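Side-chain contacts in Ser-thr phosphatase MSPP (Mycobacterium smegmatis, PDB 2JFR), which probably removes phosphate from phosphoserine and phosphothreonine residues of proteins, as a metal-dependent phosphatase of the PPM (PP2C) family: residues 24-28 against 29-33; 116-120 against 121-125; 135-139 against 140-144; 190-194 against 195-199. One frame throughout, in Å; residues are numbered along the deposited sequence. Where two conformers were deposited one is given.

Contact 1: 24-28 against 29-33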
loop_
_atom_site.group_PDB
_atom_site.type_symbol
_atom_site.label_atom_id
_atom_site.label_comp_id
_atom_site.label_asym_id
_atom_site.label_seq_id
_atom_site.Cartn_x
_atom_site.Cartn_y
_atom_site.Cartn_z
ATOM N N ALA A 24 -2.691 0.836 8.423
ATOM C CA ALA A 24 -3.947 1.556 8.267
ATOM C C ALA A 24 -4.343 1.455 6.802
ATOM O O ALA A 24 -3.497 1.319 5.930
ATOM C CB ALA A 24 -3.832 2.981 8.727
ATOM N N CYS A 25 -5.629 1.600 6.522
ATOM C CA CYS A 25 -6.101 1.622 5.139
ATOM C C CYS A 25 -7.256 2.593 4.964
ATOM O O CYS A 25 -7.865 3.036 5.945
ATOM C CB CYS A 25 -6.452 0.267 4.629
ATOM S SG CYS A 25 -7.788 -0.541 5.385
ATOM N N LEU A 26 -7.507 2.938 3.719
ATOM C CA LEU A 26 -8.491 3.922 3.322
ATOM C C LEU A 26 -9.141 3.424 2.034
ATOM O O LEU A 26 -8.454 3.011 1.114
ATOM C CB LEU A 26 -7.755 5.241 3.066
ATOM C CG LEU A 26 -8.525 6.429 2.518
ATOM C CD1 LEU A 26 -9.588 6.847 3.527
ATOM C CD2 LEU A 26 -7.568 7.592 2.265
ATOM N N ALA A 27 -10.476 3.564 1.959
ATOM C CA ALA A 27 -11.205 3.219 0.710
ATOM C C ALA A 27 -12.338 4.243 0.700
ATOM O O ALA A 27 -13.271 4.178 1.512
ATOM C CB ALA A 27 -11.657 1.778 0.662
ATOM N N ASP A 28 -12.300 5.210 -0.186
ATOM C CA ASP A 28 -13.278 6.276 -0.169
ATOM C C ASP A 28 -13.377 6.967 -1.490
ATOM O O ASP A 28 -12.467 7.680 -1.965
ATOM C CB ASP A 28 -12.886 7.320 0.840
ATOM C CG ASP A 28 -13.883 8.469 0.894
ATOM O OD1 ASP A 28 -14.988 8.307 0.341
ATOM O OD2 ASP A 28 -13.562 9.545 1.446
ATOM N N GLY A 29 -14.495 6.724 -2.148
ATOM C CA GLY A 29 -14.718 7.266 -3.482
ATOM C C GLY A 29 -13.796 6.594 -4.482
ATOM O O GLY A 29 -13.788 5.402 -4.757
ATOM N N ILE A 30 -12.926 7.380 -5.098
ATOM C CA ILE A 30 -11.915 6.859 -6.045
ATOM C C ILE A 30 -10.542 6.754 -5.380
ATOM O O ILE A 30 -9.604 6.384 -6.089
ATOM C CB ILE A 30 -11.842 7.734 -7.314
ATOM C CG1 ILE A 30 -11.300 9.140 -7.054
ATOM C CG2 ILE A 30 -13.209 7.740 -7.954
ATOM C CD1 ILE A 30 -10.904 9.818 -8.356
ATOM N N LEU A 31 -10.434 7.071 -4.095
ATOM C CA LEU A 31 -9.143 7.050 -3.397
ATOM C C LEU A 31 -9.031 5.824 -2.495
ATOM O O LEU A 31 -9.907 5.547 -1.662
ATOM C CB LEU A 31 -9.000 8.311 -2.528
ATOM C CG LEU A 31 -7.686 8.430 -1.784
ATOM C CD1 LEU A 31 -6.511 8.593 -2.739
ATOM C CD2 LEU A 31 -7.729 9.595 -0.791
ATOM N N TYR A 32 -7.916 5.137 -2.636
ATOM C CA TYR A 32 -7.624 3.901 -1.910
ATOM C C TYR A 32 -6.208 3.986 -1.427
ATOM O O TYR A 32 -5.326 4.420 -2.145
ATOM C CB TYR A 32 -7.807 2.688 -2.822
ATOM C CG TYR A 32 -9.230 2.614 -3.333
ATOM C CD1 TYR A 32 -10.205 1.993 -2.585
ATOM C CD2 TYR A 32 -9.611 3.232 -4.504
ATOM C CE1 TYR A 32 -11.510 1.938 -2.999
ATOM C CE2 TYR A 32 -10.960 3.204 -4.911
ATOM C CZ TYR A 32 -11.857 2.561 -4.140
ATOM O OH TYR A 32 -13.188 2.556 -4.568
ATOM N N ALA A 33 -5.929 3.505 -0.200
ATOM C CA ALA A 33 -4.560 3.594 0.269
ATOM C C ALA A 33 -4.299 2.583 1.377
ATOM O O ALA A 33 -5.207 2.193 2.122
ATOM C CB ALA A 33 -4.236 5.003 0.787
#

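Contact 2: 116-120 against 121-125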
loop_
_atom_site.group_PDB
_atom_site.type_symbol
_atom_site.label_atom_id
_atom_site.label_comp_id
_atom_site.label_asym_id
_atom_site.label_seq_id
_atom_site.Cartn_x
_atom_site.Cartn_y
_atom_site.Cartn_z
ATOM N N TYR A 116 -0.438 -4.108 -6.764
ATOM C CA TYR A 116 -0.460 -5.198 -7.720
ATOM C C TYR A 116 -1.624 -5.045 -8.662
ATOM O O TYR A 116 -2.695 -4.544 -8.265
ATOM C CB TYR A 116 -0.608 -6.566 -7.043
ATOM C CG TYR A 116 0.320 -6.843 -5.911
ATOM C CD1 TYR A 116 1.500 -7.539 -6.075
ATOM C CD2 TYR A 116 0.033 -6.366 -4.614
ATOM C CE1 TYR A 116 2.344 -7.783 -4.974
ATOM C CE2 TYR A 116 0.834 -6.609 -3.541
ATOM C CZ TYR A 116 1.992 -7.305 -3.724
ATOM O OH TYR A 116 2.812 -7.522 -2.628
ATOM N N ARG A 117 -1.450 -5.543 -9.876
ATOM C CA ARG A 117 -2.574 -5.735 -10.807
ATOM C C ARG A 117 -2.775 -7.214 -10.975
ATOM O O ARG A 117 -1.839 -7.960 -11.163
ATOM C CB ARG A 117 -2.289 -5.117 -12.145
ATOM C CG ARG A 117 -3.474 -5.210 -13.122
ATOM C CD ARG A 117 -3.147 -4.667 -14.502
ATOM N NE ARG A 117 -2.070 -5.467 -15.043
ATOM C CZ ARG A 117 -1.100 -5.049 -15.807
ATOM N NH1 ARG A 117 -1.138 -3.826 -16.285
ATOM N NH2 ARG A 117 -0.154 -5.892 -16.137
ATOM N N ILE A 118 -4.056 -7.598 -10.927
ATOM C CA ILE A 118 -4.498 -8.963 -11.134
ATOM C C ILE A 118 -5.272 -8.968 -12.425
ATOM O O ILE A 118 -6.306 -8.315 -12.546
ATOM C CB ILE A 118 -5.282 -9.389 -9.881
ATOM C CG1 ILE A 118 -4.376 -9.243 -8.673
ATOM C CG2 ILE A 118 -5.869 -10.793 -9.972
ATOM C CD1 ILE A 118 -5.044 -9.059 -7.342
ATOM N N ARG A 119 -4.738 -9.680 -13.432
ATOM C CA ARG A 119 -5.285 -9.694 -14.768
ATOM C C ARG A 119 -5.118 -11.092 -15.337
ATOM O O ARG A 119 -3.990 -11.607 -15.336
ATOM C CB ARG A 119 -4.594 -8.637 -15.667
ATOM C CG ARG A 119 -4.946 -8.666 -17.105
ATOM C CD ARG A 119 -3.985 -7.738 -17.920
ATOM N NE ARG A 119 -4.539 -6.443 -17.686
ATOM C CZ ARG A 119 -4.008 -5.358 -18.270
ATOM N NH1 ARG A 119 -2.912 -5.492 -19.020
ATOM N NH2 ARG A 119 -4.639 -4.238 -18.060
ATOM N N ASP A 120 -6.204 -11.676 -15.789
ATOM C CA ASP A 120 -6.198 -13.004 -16.439
ATOM C C ASP A 120 -5.468 -14.044 -15.587
ATOM O O ASP A 120 -4.700 -14.871 -16.032
ATOM C CB ASP A 120 -5.447 -12.929 -17.787
ATOM C CG ASP A 120 -6.034 -12.024 -18.796
ATOM O OD1 ASP A 120 -7.262 -11.760 -18.679
ATOM O OD2 ASP A 120 -5.298 -11.595 -19.748
ATOM N N GLY A 121 -5.639 -13.947 -14.257
ATOM C CA GLY A 121 -5.116 -14.954 -13.348
ATOM C C GLY A 121 -3.695 -14.663 -12.863
ATOM O O GLY A 121 -3.226 -15.421 -12.008
ATOM N N HIS A 122 -3.039 -13.651 -13.374
ATOM C CA HIS A 122 -1.725 -13.282 -12.962
ATOM C C HIS A 122 -1.777 -12.092 -12.045
ATOM O O HIS A 122 -2.547 -11.189 -12.238
ATOM C CB HIS A 122 -0.850 -12.862 -14.175
ATOM C CG HIS A 122 -0.304 -13.917 -14.975
ATOM N ND1 HIS A 122 -0.990 -14.386 -16.039
ATOM C CD2 HIS A 122 0.833 -14.655 -14.826
ATOM C CE1 HIS A 122 -0.284 -15.343 -16.595
ATOM N NE2 HIS A 122 0.818 -15.489 -15.886
ATOM N N MET A 123 -0.892 -12.126 -11.082
ATOM C CA MET A 123 -0.699 -11.070 -10.109
ATOM C C MET A 123 0.685 -10.460 -10.309
ATOM O O MET A 123 1.636 -11.238 -10.191
ATOM C CB MET A 123 -0.856 -11.641 -8.681
ATOM C CG MET A 123 -0.731 -10.588 -7.567
ATOM S SD MET A 123 -1.059 -11.441 -5.958
ATOM C CE MET A 123 -0.626 -10.137 -4.870
ATOM N N GLU A 124 0.795 -9.190 -10.619
ATOM C CA GLU A 124 2.172 -8.651 -10.729
ATOM C C GLU A 124 2.204 -7.314 -10.003
ATOM O O GLU A 124 1.256 -6.552 -9.893
ATOM C CB GLU A 124 2.589 -8.541 -12.195
ATOM C CG GLU A 124 1.775 -7.463 -12.897
ATOM C CD GLU A 124 2.337 -7.272 -14.309
ATOM O OE1 GLU A 124 3.405 -6.697 -14.457
ATOM O OE2 GLU A 124 1.739 -7.703 -15.316
ATOM N N GLN A 125 3.365 -7.108 -9.443
ATOM C CA GLN A 125 3.653 -5.915 -8.645
ATOM C C GLN A 125 4.032 -4.776 -9.558
ATOM O O GLN A 125 4.956 -4.876 -10.381
ATOM C CB GLN A 125 4.773 -6.209 -7.656
ATOM C CG GLN A 125 5.095 -4.980 -6.801
ATOM C CD GLN A 125 5.969 -5.283 -5.633
ATOM O OE1 GLN A 125 5.969 -6.372 -5.069
ATOM N NE2 GLN A 125 6.718 -4.280 -5.239
HETATM O O HOH W 1 5.322 -8.159 -2.995
#

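Contact 3: 135-139 against 140-144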
loop_
_atom_site.group_PDB
_atom_site.type_symbol
_atom_site.label_atom_id
_atom_site.label_comp_id
_atom_site.label_asym_id
_atom_site.label_seq_id
_atom_site.Cartn_x
_atom_site.Cartn_y
_atom_site.Cartn_z
ATOM N N GLU A 135 15.540 -1.885 -3.663
ATOM C CA GLU A 135 16.452 -1.078 -4.486
ATOM C C GLU A 135 17.270 -2.013 -5.311
ATOM O O GLU A 135 17.638 -1.693 -6.453
ATOM C CB GLU A 135 17.307 -0.183 -3.654
ATOM C CG GLU A 135 16.594 0.955 -2.912
ATOM C CD GLU A 135 15.928 2.094 -3.547
ATOM O OE1 GLU A 135 15.940 2.110 -4.773
ATOM O OE2 GLU A 135 15.374 2.952 -2.762
ATOM N N LEU A 136 17.606 -3.213 -4.812
ATOM C CA LEU A 136 18.302 -4.197 -5.594
ATOM C C LEU A 136 17.497 -4.746 -6.756
ATOM O O LEU A 136 18.012 -5.038 -7.841
ATOM C CB LEU A 136 18.796 -5.355 -4.763
ATOM C CG LEU A 136 19.880 -5.002 -3.749
ATOM C CD1 LEU A 136 20.093 -6.112 -2.772
ATOM C CD2 LEU A 136 21.177 -4.772 -4.494
ATOM N N VAL A 137 16.142 -4.864 -6.556
ATOM C CA VAL A 137 15.262 -5.125 -7.686
ATOM C C VAL A 137 15.295 -3.973 -8.694
ATOM O O VAL A 137 15.441 -4.265 -9.893
ATOM C CB VAL A 137 13.826 -5.432 -7.181
ATOM C CG1 VAL A 137 12.920 -5.792 -8.371
ATOM C CG2 VAL A 137 13.747 -6.590 -6.228
ATOM N N ARG A 138 15.211 -2.730 -8.243
ATOM C CA ARG A 138 15.196 -1.551 -9.151
ATOM C C ARG A 138 16.517 -1.488 -9.902
ATOM O O ARG A 138 16.594 -1.006 -11.033
ATOM C CB ARG A 138 14.811 -0.318 -8.337
ATOM C CG ARG A 138 14.717 1.052 -8.960
ATOM C CD ARG A 138 13.778 2.024 -8.234
ATOM N NE ARG A 138 13.168 3.182 -8.968
ATOM C CZ ARG A 138 12.205 3.984 -8.465
ATOM N NH1 ARG A 138 11.721 3.774 -7.244
ATOM N NH2 ARG A 138 11.598 5.022 -9.055
ATOM N N MET A 139 17.632 -1.970 -9.352
ATOM C CA MET A 139 18.951 -1.922 -9.970
ATOM C C MET A 139 19.104 -3.106 -10.870
ATOM O O MET A 139 20.162 -3.274 -11.505
ATOM C CB MET A 139 20.099 -1.893 -8.947
ATOM C CG MET A 139 20.161 -0.596 -8.147
ATOM S SD MET A 139 20.524 0.817 -9.117
ATOM C CE MET A 139 22.060 0.537 -9.979
ATOM N N GLY A 140 18.129 -3.954 -10.991
ATOM C CA GLY A 140 18.160 -5.188 -11.712
ATOM C C GLY A 140 19.074 -6.263 -11.264
ATOM O O GLY A 140 19.520 -7.034 -12.084
ATOM N N GLU A 141 19.403 -6.275 -9.963
ATOM C CA GLU A 141 20.358 -7.208 -9.380
ATOM C C GLU A 141 19.714 -8.463 -8.778
ATOM O O GLU A 141 20.382 -9.509 -8.726
ATOM C CB GLU A 141 21.219 -6.534 -8.308
ATOM C CG GLU A 141 22.171 -5.471 -8.798
ATOM C CD GLU A 141 23.056 -5.123 -7.594
ATOM O OE1 GLU A 141 23.302 -6.113 -6.838
ATOM O OE2 GLU A 141 23.439 -3.935 -7.435
ATOM N N ILE A 142 18.492 -8.447 -8.275
ATOM C CA ILE A 142 17.783 -9.637 -7.757
ATOM C C ILE A 142 16.344 -9.605 -8.226
ATOM O O ILE A 142 15.866 -8.525 -8.588
ATOM C CB ILE A 142 17.802 -9.664 -6.215
ATOM C CG1 ILE A 142 16.964 -8.618 -5.534
ATOM C CG2 ILE A 142 19.243 -9.597 -5.717
ATOM C CD1 ILE A 142 16.945 -8.664 -4.039
ATOM N N THR A 143 15.677 -10.706 -8.193
ATOM C CA THR A 143 14.268 -10.753 -8.533
ATOM C C THR A 143 13.373 -10.331 -7.390
ATOM O O THR A 143 13.796 -10.280 -6.233
ATOM C CB THR A 143 13.814 -12.177 -8.932
ATOM O OG1 THR A 143 13.916 -13.040 -7.827
ATOM C CG2 THR A 143 14.663 -12.717 -10.126
ATOM N N ARG A 144 12.106 -9.993 -7.691
ATOM C CA ARG A 144 11.162 -9.699 -6.638
ATOM C C ARG A 144 10.973 -10.880 -5.658
ATOM O O ARG A 144 10.853 -10.747 -4.468
ATOM C CB ARG A 144 9.823 -9.269 -7.233
ATOM C CG ARG A 144 9.802 -8.018 -8.125
ATOM C CD ARG A 144 8.354 -7.505 -8.250
ATOM N NE ARG A 144 8.132 -6.672 -9.444
ATOM C CZ ARG A 144 8.368 -5.353 -9.423
ATOM N NH1 ARG A 144 8.794 -4.647 -8.371
ATOM N NH2 ARG A 144 8.111 -4.692 -10.587
#

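Contact 4: 190-194 against 195-199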
loop_
_atom_site.group_PDB
_atom_site.type_symbol
_atom_site.label_atom_id
_atom_site.label_comp_id
_atom_site.label_asym_id
_atom_site.label_seq_id
_atom_site.Cartn_x
_atom_site.Cartn_y
_atom_site.Cartn_z
ATOM N N ALA A 190 5.116 -11.917 3.561
ATOM C CA ALA A 190 6.160 -12.271 4.535
ATOM C C ALA A 190 6.564 -13.715 4.451
ATOM O O ALA A 190 7.717 -14.027 4.776
ATOM C CB ALA A 190 5.666 -11.970 5.937
ATOM N N ALA A 191 5.615 -14.630 4.164
ATOM C CA ALA A 191 5.863 -16.045 4.337
ATOM C C ALA A 191 5.086 -16.983 3.431
ATOM O O ALA A 191 5.582 -18.050 3.132
ATOM C CB ALA A 191 5.562 -16.462 5.806
ATOM N N ALA A 192 3.844 -16.646 3.099
ATOM C CA ALA A 192 2.979 -17.614 2.482
ATOM C C ALA A 192 3.393 -17.976 1.100
ATOM O O ALA A 192 4.086 -17.272 0.386
ATOM C CB ALA A 192 1.586 -17.007 2.423
ATOM N N ASP A 193 2.924 -19.143 0.659
ATOM C CA ASP A 193 3.115 -19.591 -0.691
ATOM C C ASP A 193 2.483 -18.615 -1.677
ATOM O O ASP A 193 1.305 -18.290 -1.564
ATOM C CB ASP A 193 2.443 -20.988 -0.836
ATOM C CG ASP A 193 2.678 -21.596 -2.210
ATOM O OD1 ASP A 193 3.609 -22.398 -2.189
ATOM O OD2 ASP A 193 1.950 -21.368 -3.150
ATOM N N GLU A 194 3.247 -18.228 -2.684
ATOM C CA GLU A 194 2.746 -17.280 -3.661
ATOM C C GLU A 194 1.482 -17.793 -4.379
ATOM O O GLU A 194 0.591 -17.015 -4.599
ATOM C CB GLU A 194 3.802 -16.999 -4.700
ATOM C CG GLU A 194 3.392 -16.015 -5.817
ATOM C CD GLU A 194 4.448 -15.827 -6.863
ATOM O OE1 GLU A 194 5.624 -16.064 -6.556
ATOM O OE2 GLU A 194 4.137 -15.389 -8.004
ATOM N N ALA A 195 1.408 -19.064 -4.701
ATOM C CA ALA A 195 0.258 -19.569 -5.366
ATOM C C ALA A 195 -0.985 -19.415 -4.521
ATOM O O ALA A 195 -2.067 -19.097 -5.009
ATOM C CB ALA A 195 0.446 -21.063 -5.728
ATOM N N LEU A 196 -0.805 -19.626 -3.220
ATOM C CA LEU A 196 -2.013 -19.469 -2.387
ATOM C C LEU A 196 -2.394 -18.019 -2.187
ATOM O O LEU A 196 -3.582 -17.688 -2.125
ATOM C CB LEU A 196 -1.663 -20.270 -1.141
ATOM C CG LEU A 196 -2.871 -20.346 -0.221
ATOM C CD1 LEU A 196 -3.974 -21.182 -0.827
ATOM C CD2 LEU A 196 -2.391 -20.942 1.093
ATOM N N ILE A 197 -1.414 -17.102 -2.168
ATOM C CA ILE A 197 -1.729 -15.671 -2.201
ATOM C C ILE A 197 -2.527 -15.344 -3.445
ATOM O O ILE A 197 -3.535 -14.644 -3.378
ATOM C CB ILE A 197 -0.468 -14.801 -2.094
ATOM C CG1 ILE A 197 0.219 -15.002 -0.730
ATOM C CG2 ILE A 197 -0.812 -13.346 -2.340
ATOM C CD1 ILE A 197 1.592 -14.380 -0.657
ATOM N N VAL A 198 -2.081 -15.824 -4.604
ATOM C CA VAL A 198 -2.778 -15.541 -5.843
ATOM C C VAL A 198 -4.148 -16.150 -5.845
ATOM O O VAL A 198 -5.110 -15.524 -6.313
ATOM C CB VAL A 198 -1.931 -15.988 -7.041
ATOM C CG1 VAL A 198 -2.761 -15.805 -8.329
ATOM C CG2 VAL A 198 -0.625 -15.198 -7.090
ATOM N N ASP A 199 -4.278 -17.376 -5.318
ATOM C CA ASP A 199 -5.620 -18.018 -5.205
ATOM C C ASP A 199 -6.591 -17.111 -4.378
ATOM O O ASP A 199 -7.716 -16.850 -4.756
ATOM C CB ASP A 199 -5.467 -19.396 -4.581
ATOM C CG ASP A 199 -6.727 -20.076 -4.188
ATOM O OD1 ASP A 199 -7.399 -20.399 -5.184
ATOM O OD2 ASP A 199 -7.023 -20.367 -2.986
#

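Contact 1: 24-28 against 29-33
Asp28 N donates to Leu31 O at 2.8 Å, and Leu31 N returns a bond to Asp28 O. This pair of bonds closes a beta hairpin with a two-residue loop, whose type II' turn runs from Asp28 to Leu31, with Gly29 supplying the positive phi (69°) of its first corner. Farther from the turn a second pair of backbone bonds runs from Leu26 N to Ala33 O and from Ala33 N to Leu26 O, both 2.9 Å. Leu26 O takes a further CA-H contact from Tyr32 CA at 3.3 Å.

On one face of the hairpin, Ala27 CB rests against the Tyr32 ring, 3.6 Å from Tyr32 CD1 and nearly as near to CE1. The ring reaches it because CG turns anti to the carbonyl carbon (chi1 -60°), which swings the ring across to the neighbouring strand. The other face carries two leucines, Leu26 CD2 meeting Leu31 CD2 at 3.7 Å. Ala33 CB lies on this face too, beside Leu26 CB.

Tyr32 also packs on Val229 and Ile231 of strand 226-233, in the facing sheet, while Leu31 and Ala33 meet helix 42-59. Four main-chain bonds thus hold the two strands in register, and apolar side chains add cover on both faces of an edge hairpin in the PP2C beta sandwich.

Contact 2: 116-120 against 121-125
Met123 lays its terminal methyl over the face of the Tyr116 ring, CE standing 3.5 Å from the ring centroid and only 12° off the normal. It is a CH-pi and Met-aromatic contact on one face of a beta hairpin with a two-residue loop, whose type I' turn runs from Arg119 to His122. The chain of Met123 is extended throughout, with CG anti to the backbone N (chi1 -177°), and this length carries CE diagonally across to a residue beyond its direct partner, Ile118. Ile118 CG1 lies alongside Met123 CG at 4.0 Å. Met123 SD sits higher above the Tyr116 ring, 5.0 Å from its centroid.

The opposite face is charged. Arg117 and Glu124 run side by side, and Arg117 NH2 meets Glu124 OE2 at 2.7 Å in a salt bridge made at the guanidinium edge, although the two flat groups are turned 87° apart. Arg119 lays its NH1 over the Arg117 guanidinium, and its own NH2 is paired with Asp179; these acids probably offset the closeness of the two arginines. Backbone bonds link Arg117 to Glu124 and Arg119 to His122, both ways in each pair.

The hairpin forms one edge of the sheet that contains strand 180-184, to which Tyr116 and Ile118 bond, and Met123 also touches helix 194-201. At the end away from the turn, Gln125 NE2 bonds to Thr127 O, and one water bridges the side chains: it lies 2.6 Å from Tyr116 OH and donates to Gln125 OE1 at 2.8 Å.

Contact 3: 135-139 against 140-144
Leu136 and Glu141 slant across each other just where the helix ends, Leu136 CD2 coming within 3.4 Å of Glu141 OE1, so that a methyl lies against the carboxylate. On the next flank, Ile142 sets CG1 against both Leu136 and Val137, 3.8 Å from Leu136 CB and 3.9 Å from Val137 CG2. It gets there with CG1 held between its own backbone N and carbonyl carbon (chi1 70°). Val137 divides its branches: CG2 faces the main chain at Thr143 O, while Val137 CG1 meets Arg144 CG at 3.8 Å, the two side chains crossing at about a right angle.

A Schellman motif ends the helix and brings residues 141-144 back alongside it. Glu141 N reaches Leu136 O at 2.8 Å, and Gly140 N bonds to Val137 O. Gly140 has the positive phi (64°) that the reversal needs. Leu136 O also takes a second, weak bond from Ile142 N at 3.5 Å, so one carbonyl gathers two successive amides of the turn.

Thr143 then serves as N-cap of the short helix 144-147, with its backbone N held by Glu146. The contact therefore joins helix 132-138 to helix 144-147 at the protein surface: Val137 and Ile142 pack on Ala147 of the second helix, and Leu136 and Ile142 both touch His150 in the loop beyond.

Contact 4: 190-194 against 195-199
Ala192 and Ile197 form the buried side of this helix start, Ala192 CB packing on Ile197 CG1 at 4.0 Å, whereas Asp193, Glu194 and Ala195 occupy its exposed side. Ile197 sends CG1 back toward the incoming chain, anti to its own carbonyl carbon (chi1 -64°), and Ile197 CG1 also lies 3.6 Å from Asp193 O. Asp193 O accepts a bond from Ile197 N at 3.0 Å as well, an i to i+4 bond of the first helical turn. Glu194 O likewise accepts Val198 N at 2.9 Å and has Val198 CG2 close beside it.

The exposed side is polar, and looser only at Glu194. Asp193 is the N-cap of helix 194-201. With CG anti to the backbone N (chi1 -176°), its carboxylate comes up to the amides of the first turn. There Asp193 OD2 accepts Leu196 N at 3.3 Å, through the lone pair facing away from the other oxygen, and takes a weak, bent bond from Ala195 N at 2.8 Å. One oxygen thus serves two amides, and its negative charge would probably be favoured by the positive end of the helix dipole. Glu194 starts away from the helix at CB, and Glu194 CG comes only to 4.3 Å from Val198 CG2.

Helix 194-201 lies between two neighbours here. Ala192, Leu196 and Ile197 pack on Val216 of helix 206-219, while Ile197 and Val198 meet Met123 on strand 122-125, at the edge of a sheet.

Four local contacts follow in series along the chain, none enclosing or crossing another. Contact 1 closes a hairpin at the edge of the sheet containing strand 31-38; contact 2 closes one at the edge of the other sheet, their centres about 20 Å apart. Contact 3 turns the chain between two short helices, and contact 4 starts helix 194-201. Contact 2 touches both later contacts, 3 and 4, which do not touch each other: Gly121 O lies 3.7 Å from Val198 CG1 of contact 4, and Gln125 O 3.2 Å from Arg144 NH2 of contact 3. Contact 1 stands apart from these, about 10 Å from contact 2 at the nearest atoms.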